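Local coordinates for protein putative nitroreductase (Thermotoga maritima, PDB 1VKW) that is a putative nitroreductase, probably an oxidoreductase of the flavin-dependent nitroreductase superfamily, at residues 202-205 and 211-214; 164-169 and 173-178. All coordinates share one frame; numbering follows the deposited sequence.

Contact 1. Residues 202-205 and 211-214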
ATOM      1  N   PRO A 202      -6.833  12.628  -7.090  1.00 34.25           N
ATOM      2  CA  PRO A 202      -5.502  13.159  -7.434  1.00 33.69           C
ATOM      3  C   PRO A 202      -5.035  12.626  -8.784  1.00 31.90           C
ATOM      4  O   PRO A 202      -5.446  11.531  -9.184  1.00 30.56           O
ATOM      5  CB  PRO A 202      -4.598  12.632  -6.305  1.00 34.14           C
ATOM      6  CG  PRO A 202      -5.536  12.244  -5.215  1.00 34.13           C
ATOM      7  CD  PRO A 202      -6.772  11.778  -5.891  1.00 35.12           C
ATOM      8  N   VAL A 203      -4.214  13.401  -9.488  1.00 29.19           N
ATOM      9  CA  VAL A 203      -3.647  12.964 -10.756  1.00 30.63           C
ATOM     10  C   VAL A 203      -2.193  12.589 -10.521  1.00 30.32           C
ATOM     11  O   VAL A 203      -1.451  13.353  -9.913  1.00 30.51           O
ATOM     12  CB  VAL A 203      -3.721  14.067 -11.840  1.00 30.16           C
ATOM     13  CG1 VAL A 203      -3.038  13.619 -13.139  1.00 34.18           C
ATOM     14  CG2 VAL A 203      -5.166  14.445 -12.094  1.00 34.82           C
ATOM     15  N   ILE A 204      -1.799  11.422 -11.024  1.00 29.27           N
ATOM     16  CA  ILE A 204      -0.459  10.913 -10.849  1.00 30.93           C
ATOM     17  C   ILE A 204       0.272  11.057 -12.161  1.00 30.94           C
ATOM     18  O   ILE A 204      -0.224  10.598 -13.196  1.00 28.50           O
ATOM     19  CB  ILE A 204      -0.476   9.427 -10.471  1.00 34.16           C
ATOM     20  CG1 ILE A 204      -1.301   9.190  -9.207  1.00 39.09           C
ATOM     21  CG2 ILE A 204       0.966   8.915 -10.286  1.00 38.78           C
ATOM     22  CD1 ILE A 204      -2.094   7.893  -9.261  1.00 45.82           C
ATOM     23  N   GLN A 205       1.461  11.657 -12.104  1.00 30.84           N
ATOM     24  CA  GLN A 205       2.278  11.892 -13.284  1.00 33.74           C
ATOM     25  C   GLN A 205       3.733  11.527 -13.034  1.00 33.10           C
ATOM     26  O   GLN A 205       4.313  11.935 -12.028  1.00 32.05           O
ATOM     27  CB  GLN A 205       2.170  13.359 -13.706  1.00 33.16           C
ATOM     28  CG  GLN A 205       0.775  13.714 -14.174  1.00 35.74           C
ATOM     29  CD  GLN A 205       0.707  15.056 -14.835  1.00 35.17           C
ATOM     30  OE1 GLN A 205       1.542  15.923 -14.576  1.00 31.88           O
ATOM     31  NE2 GLN A 205      -0.292  15.247 -15.688  1.00 30.62           N
ATOM     32  N   THR A 211      10.833   9.763 -10.351  1.00 30.97           N
ATOM     33  CA  THR A 211       9.931  10.568  -9.547  1.00 30.79           C
ATOM     34  C   THR A 211       8.526  10.437 -10.084  1.00 30.79           C
ATOM     35  O   THR A 211       8.321  10.414 -11.297  1.00 30.45           O
ATOM     36  CB  THR A 211      10.354  12.046  -9.580  1.00 30.34           C
ATOM     37  OG1 THR A 211      11.674  12.169  -9.058  1.00 32.17           O
ATOM     38  CG2 THR A 211       9.494  12.920  -8.619  1.00 32.96           C
ATOM     39  N   TYR A 212       7.569  10.360  -9.170  1.00 29.97           N
ATOM     40  CA  TYR A 212       6.155  10.443  -9.511  1.00 30.20           C
ATOM     41  C   TYR A 212       5.572  11.546  -8.658  1.00 31.95           C
ATOM     42  O   TYR A 212       5.831  11.598  -7.458  1.00 30.26           O
ATOM     43  CB  TYR A 212       5.450   9.117  -9.248  1.00 32.13           C
ATOM     44  CG  TYR A 212       5.583   8.140 -10.389  1.00 28.59           C
ATOM     45  CD1 TYR A 212       6.746   7.402 -10.564  1.00 33.85           C
ATOM     46  CD2 TYR A 212       4.556   7.971 -11.309  1.00 33.11           C
ATOM     47  CE1 TYR A 212       6.884   6.512 -11.618  1.00 34.10           C
ATOM     48  CE2 TYR A 212       4.678   7.076 -12.362  1.00 36.22           C
ATOM     49  CZ  TYR A 212       5.841   6.345 -12.511  1.00 35.99           C
ATOM     50  OH  TYR A 212       5.977   5.463 -13.567  1.00 37.43           O
ATOM     51  N   CYS A 213       4.828  12.445  -9.296  1.00 32.47           N
ATOM     52  CA  CYS A 213       4.190  13.549  -8.605  1.00 34.44           C
ATOM     53  C   CYS A 213       2.696  13.355  -8.596  1.00 33.01           C
ATOM     54  O   CYS A 213       2.102  12.846  -9.553  1.00 33.19           O
ATOM     55  CB  CYS A 213       4.531  14.894  -9.257  1.00 34.65           C
ATOM     56  SG  CYS A 213       6.267  15.381  -9.067  1.00 43.65           S
ATOM     57  N   LEU A 214       2.105  13.770  -7.489  1.00 32.73           N
ATOM     58  CA  LEU A 214       0.683  13.730  -7.295  1.00 35.47           C
ATOM     59  C   LEU A 214       0.169  15.154  -7.370  1.00 32.13           C
ATOM     60  O   LEU A 214       0.566  15.995  -6.567  1.00 29.69           O
ATOM     61  CB  LEU A 214       0.399  13.163  -5.908  1.00 36.50           C
ATOM     62  CG  LEU A 214      -0.903  12.427  -5.681  1.00 43.37           C
ATOM     63  CD1 LEU A 214      -0.936  11.169  -6.536  1.00 46.56           C
ATOM     64  CD2 LEU A 214      -1.011  12.087  -4.191  1.00 42.48           C
TER
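Gln205 and Cys213 face each other as an antiparallel hydrogen-bonded pair. Gln205 N donates to Cys213 O at 2.9 Å, and Cys213 N returns a bond to Gln205 O at 2.8 Å. The same oxygens also receive CA-H groups: Ile204 CA lies 3.5 Å from Cys213 O, and Tyr212 CA makes a like approach to Gln205 O. On the face these two side chains share, Cys213 suits its place by forming a disulfide with Cys174, and the partly exposed Gln205 turns its amide oxygen OE1 to Arg207.

These strands are the two arms of a beta hairpin, in which strand 203-207 is the outer strand of a four-stranded antiparallel sheet and strand 211-215 pairs on its far side with strand 172-176.

Apolar contacts fill the face that carries Ile204 and Leu214, a non-hydrogen-bonded pair whose side chains run side by side in the same direction. With CG anti to the backbone N (chi1 -152°), Leu214 sends CD1 to within 3.3 Å of Ile204 CG1, a tight fit, while its CG meets Pro202 CB at 3.8 Å. Cutting Leu214 back to an alanine is likely to leave a gap beside Ile204 CG1 and Pro202 CB. On its other branch, Ile204 CG2 abuts the edge of the Tyr212 ring at CD2, 3.9 Å away. Branched and cyclic hydrocarbon suits this face because helices 180-198 and 74-93 cover it, and Tyr212 OH finds a polar partner in Asp75.

Contact 2. Residues 164-169 and 173-178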
ATOM      1  N   TRP A 164      12.655   6.799   0.202  1.00 29.29           N
ATOM      2  CA  TRP A 164      11.857   7.890  -0.382  1.00 30.19           C
ATOM      3  C   TRP A 164      12.429   9.263  -0.121  1.00 28.47           C
ATOM      4  O   TRP A 164      12.901   9.570   0.978  1.00 30.52           O
ATOM      5  CB  TRP A 164      10.431   7.855   0.153  1.00 31.15           C
ATOM      6  CG  TRP A 164       9.841   6.498   0.203  1.00 30.86           C
ATOM      7  CD1 TRP A 164       9.534   5.699  -0.851  1.00 30.71           C
ATOM      8  CD2 TRP A 164       9.459   5.779   1.378  1.00 28.57           C
ATOM      9  NE1 TRP A 164       8.994   4.518  -0.404  1.00 32.18           N
ATOM     10  CE2 TRP A 164       8.926   4.545   0.960  1.00 27.13           C
ATOM     11  CE3 TRP A 164       9.508   6.055   2.745  1.00 27.44           C
ATOM     12  CZ2 TRP A 164       8.449   3.586   1.859  1.00 30.55           C
ATOM     13  CZ3 TRP A 164       9.025   5.094   3.642  1.00 31.28           C
ATOM     14  CH2 TRP A 164       8.505   3.885   3.188  1.00 31.19           C
ATOM     15  N   LYS A 165      12.374  10.103  -1.141  1.00 28.64           N
ATOM     16  CA  LYS A 165      12.645  11.518  -0.972  1.00 29.93           C
ATOM     17  C   LYS A 165      11.380  12.228  -1.417  1.00 30.55           C
ATOM     18  O   LYS A 165      10.902  11.980  -2.529  1.00 31.55           O
ATOM     19  CB  LYS A 165      13.853  11.926  -1.818  1.00 28.30           C
ATOM     20  CG  LYS A 165      14.503  13.253  -1.465  1.00 31.70           C
ATOM     21  CD  LYS A 165      15.866  13.415  -2.211  1.00 32.92           C
ATOM     22  CE  LYS A 165      16.554  14.757  -1.951  1.00 37.62           C
ATOM     23  NZ  LYS A 165      17.775  14.981  -2.820  1.00 38.37           N
ATOM     24  N   ILE A 166      10.839  13.091  -0.553  1.00 28.87           N
ATOM     25  CA  ILE A 166       9.527  13.707  -0.764  1.00 29.22           C
ATOM     26  C   ILE A 166       9.656  15.219  -0.824  1.00 29.21           C
ATOM     27  O   ILE A 166      10.360  15.833  -0.003  1.00 25.92           O
ATOM     28  CB  ILE A 166       8.548  13.324   0.384  1.00 28.09           C
ATOM     29  CG1 ILE A 166       8.481  11.802   0.571  1.00 31.32           C
ATOM     30  CG2 ILE A 166       7.146  13.935   0.164  1.00 30.86           C
ATOM     31  CD1 ILE A 166       7.650  11.381   1.808  1.00 32.11           C
ATOM     32  N   LYS A 167       8.961  15.818  -1.790  1.00 28.89           N
ATOM     33  CA  LYS A 167       8.996  17.255  -1.980  1.00 29.68           C
ATOM     34  C   LYS A 167       7.602  17.767  -2.253  1.00 29.04           C
ATOM     35  O   LYS A 167       6.888  17.227  -3.095  1.00 30.89           O
ATOM     36  CB  LYS A 167       9.936  17.635  -3.145  1.00 28.39           C
ATOM     37  CG  LYS A 167      10.073  19.131  -3.363  1.00 35.02           C
ATOM     38  CD  LYS A 167      11.066  19.462  -4.474  1.00 37.40           C
ATOM     39  CE  LYS A 167      10.644  18.896  -5.827  1.00 43.49           C
ATOM     40  NZ  LYS A 167      11.643  19.272  -6.876  1.00 50.81           N
ATOM     41  N   TYR A 168       7.225  18.809  -1.525  1.00 29.44           N
ATOM     42  CA  TYR A 168       5.950  19.473  -1.693  1.00 31.00           C
ATOM     43  C   TYR A 168       6.216  20.801  -2.403  1.00 31.87           C
ATOM     44  O   TYR A 168       7.064  21.586  -1.950  1.00 31.26           O
ATOM     45  CB  TYR A 168       5.320  19.714  -0.317  1.00 31.20           C
ATOM     46  CG  TYR A 168       4.128  20.631  -0.344  1.00 35.54           C
ATOM     47  CD1 TYR A 168       2.952  20.254  -0.976  1.00 36.48           C
ATOM     48  CD2 TYR A 168       4.176  21.879   0.276  1.00 37.81           C
ATOM     49  CE1 TYR A 168       1.851  21.105  -0.997  1.00 39.50           C
ATOM     50  CE2 TYR A 168       3.103  22.726   0.255  1.00 37.77           C
ATOM     51  CZ  TYR A 168       1.941  22.338  -0.379  1.00 36.84           C
ATOM     52  OH  TYR A 168       0.872  23.187  -0.377  1.00 43.09           O
ATOM     53  N   THR A 169       5.498  21.063  -3.492  1.00 32.76           N
ATOM     54  CA  THR A 169       5.716  22.291  -4.272  1.00 35.78           C
ATOM     55  C   THR A 169       4.580  23.312  -4.249  1.00 38.34           C
ATOM     56  O   THR A 169       4.654  24.324  -4.939  1.00 38.43           O
ATOM     57  CB  THR A 169       5.973  21.928  -5.729  1.00 36.58           C
ATOM     58  OG1 THR A 169       4.853  21.183  -6.239  1.00 43.72           O
ATOM     59  CG2 THR A 169       7.161  21.012  -5.846  1.00 39.52           C
ATOM     60  N   LEU A 173       2.790  16.883  -4.638  1.00 31.35           N
ATOM     61  CA  LEU A 173       3.639  16.158  -3.699  1.00 32.66           C
ATOM     62  C   LEU A 173       4.372  15.178  -4.577  1.00 30.79           C
ATOM     63  O   LEU A 173       3.744  14.427  -5.325  1.00 29.95           O
ATOM     64  CB  LEU A 173       2.803  15.435  -2.637  1.00 32.42           C
ATOM     65  CG  LEU A 173       3.448  14.901  -1.352  1.00 35.10           C
ATOM     66  CD1 LEU A 173       4.303  15.929  -0.616  1.00 35.41           C
ATOM     67  CD2 LEU A 173       2.339  14.428  -0.429  1.00 38.26           C
ATOM     68  N   CYS A 174       5.696  15.266  -4.555  1.00 30.48           N
ATOM     69  CA  CYS A 174       6.556  14.433  -5.392  1.00 32.78           C
ATOM     70  C   CYS A 174       7.349  13.453  -4.546  1.00 31.92           C
ATOM     71  O   CYS A 174       7.934  13.840  -3.544  1.00 32.64           O
ATOM     72  CB  CYS A 174       7.502  15.312  -6.203  1.00 34.17           C
ATOM     73  SG  CYS A 174       6.637  16.433  -7.337  1.00 42.34           S
ATOM     74  N   ILE A 175       7.352  12.189  -4.964  1.00 30.11           N
ATOM     75  CA  ILE A 175       8.123  11.135  -4.326  1.00 30.77           C
ATOM     76  C   ILE A 175       9.110  10.576  -5.343  1.00 29.78           C
ATOM     77  O   ILE A 175       8.708  10.147  -6.429  1.00 28.07           O
ATOM     78  CB  ILE A 175       7.197  10.003  -3.852  1.00 30.72           C
ATOM     79  CG1 ILE A 175       6.154  10.544  -2.871  1.00 30.66           C
ATOM     80  CG2 ILE A 175       8.007   8.878  -3.217  1.00 31.64           C
ATOM     81  CD1 ILE A 175       5.053   9.556  -2.571  1.00 34.37           C
ATOM     82  N   SER A 176      10.392  10.583  -4.981  1.00 29.41           N
ATOM     83  CA  SER A 176      11.453   9.998  -5.796  1.00 29.58           C
ATOM     84  C   SER A 176      12.099   8.834  -5.055  1.00 31.17           C
ATOM     85  O   SER A 176      12.290   8.891  -3.828  1.00 29.30           O
ATOM     86  CB  SER A 176      12.528  11.037  -6.108  1.00 30.94           C
ATOM     87  OG  SER A 176      11.966  12.254  -6.575  1.00 35.42           O
ATOM     88  N   SER A 177      12.434   7.787  -5.806  1.00 30.09           N
ATOM     89  CA  SER A 177      13.128   6.618  -5.278  1.00 30.10           C
ATOM     90  C   SER A 177      13.821   5.838  -6.393  1.00 29.92           C
ATOM     91  O   SER A 177      13.334   5.793  -7.516  1.00 30.43           O
ATOM     92  CB  SER A 177      12.137   5.683  -4.594  1.00 31.14           C
ATOM     93  OG  SER A 177      12.809   4.609  -3.968  1.00 29.36           O
ATOM     94  N   GLU A 178      14.936   5.199  -6.047  1.00 30.80           N
ATOM     95  CA  GLU A 178      15.622   4.235  -6.917  1.00 31.69           C
ATOM     96  C   GLU A 178      14.973   2.836  -6.900  1.00 30.12           C
ATOM     97  O   GLU A 178      15.391   1.946  -7.649  1.00 27.31           O
ATOM     98  CB  GLU A 178      17.091   4.077  -6.489  1.00 32.98           C
ATOM     99  CG  GLU A 178      17.868   5.363  -6.219  1.00 39.67           C
ATOM    100  CD  GLU A 178      18.082   6.222  -7.454  1.00 50.68           C
ATOM    101  OE1 GLU A 178      17.331   6.090  -8.448  1.00 56.87           O
ATOM    102  OE2 GLU A 178      19.011   7.057  -7.427  1.00 59.52           O
TER
HETATM  103  O   HOH W   1      10.692  13.940  -4.750  1.00 28.19           O
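Leu173 carries CG beside its carbonyl carbon (chi1 -165°), which brings CD1 toward Ile166 on the neighbouring strand; there chi1 of -53° turns CG2 away from the backbone N and keeps CG1 next to it. The two side chains meet at an angle, Leu173 CD1 lying 3.6 Å from Ile166 CG2, and the same methyl touches Tyr168 CB at 3.9 Å. Beta-branched isoleucine suits an extended strand, and both residues press their hydrocarbon on helix 143-153.

Four backbone hydrogen bonds join the strands. Lys165 and Ser176 exchange one pair; Lys167 and Cys174 exchange the other, with Cys174 N 2.7 Å from Lys167 O. On the face that carries these four residues, both lysine chains lead their amino ends away from the neighbouring strand, whereas small Ser176 keeps OG near the backbone, where Thr211 OG1 is its main partner. A water beside it also bonds OG, donates to Lys165 O at 3.0 Å and makes a weaker bond to Cys174 O.

This is an antiparallel beta hairpin, one face against helices, the other carrying lysines and the disulfide cysteine; it forms an outer pair of a four-stranded sheet, with Ile166 also backbone-bonded to Phe133 and Glu135.

In the fold
Contacts 1 and 2 are successive hairpins of one antiparallel sheet, separated along the chain by helix 180-198, and their centres lie 10 Å apart. Their inner strands, 211-215 and 172-176, are neighbours, giving the order 165-168, 172-176, 211-215, 203-207. The seam between them is closed covalently by a disulfide, with Cys213 SG 2.1 Å from Cys174 SG. Beside it, Thr211 OG1 and Ser176 OG come within 2.5 Å in a probable hydrogen bond, and Thr211 CG2 packs 3.9 Å from Cys174 CB. Helix 180-198 also touches both hairpins, through Ile204 in contact 1 and Ile175 in contact 2.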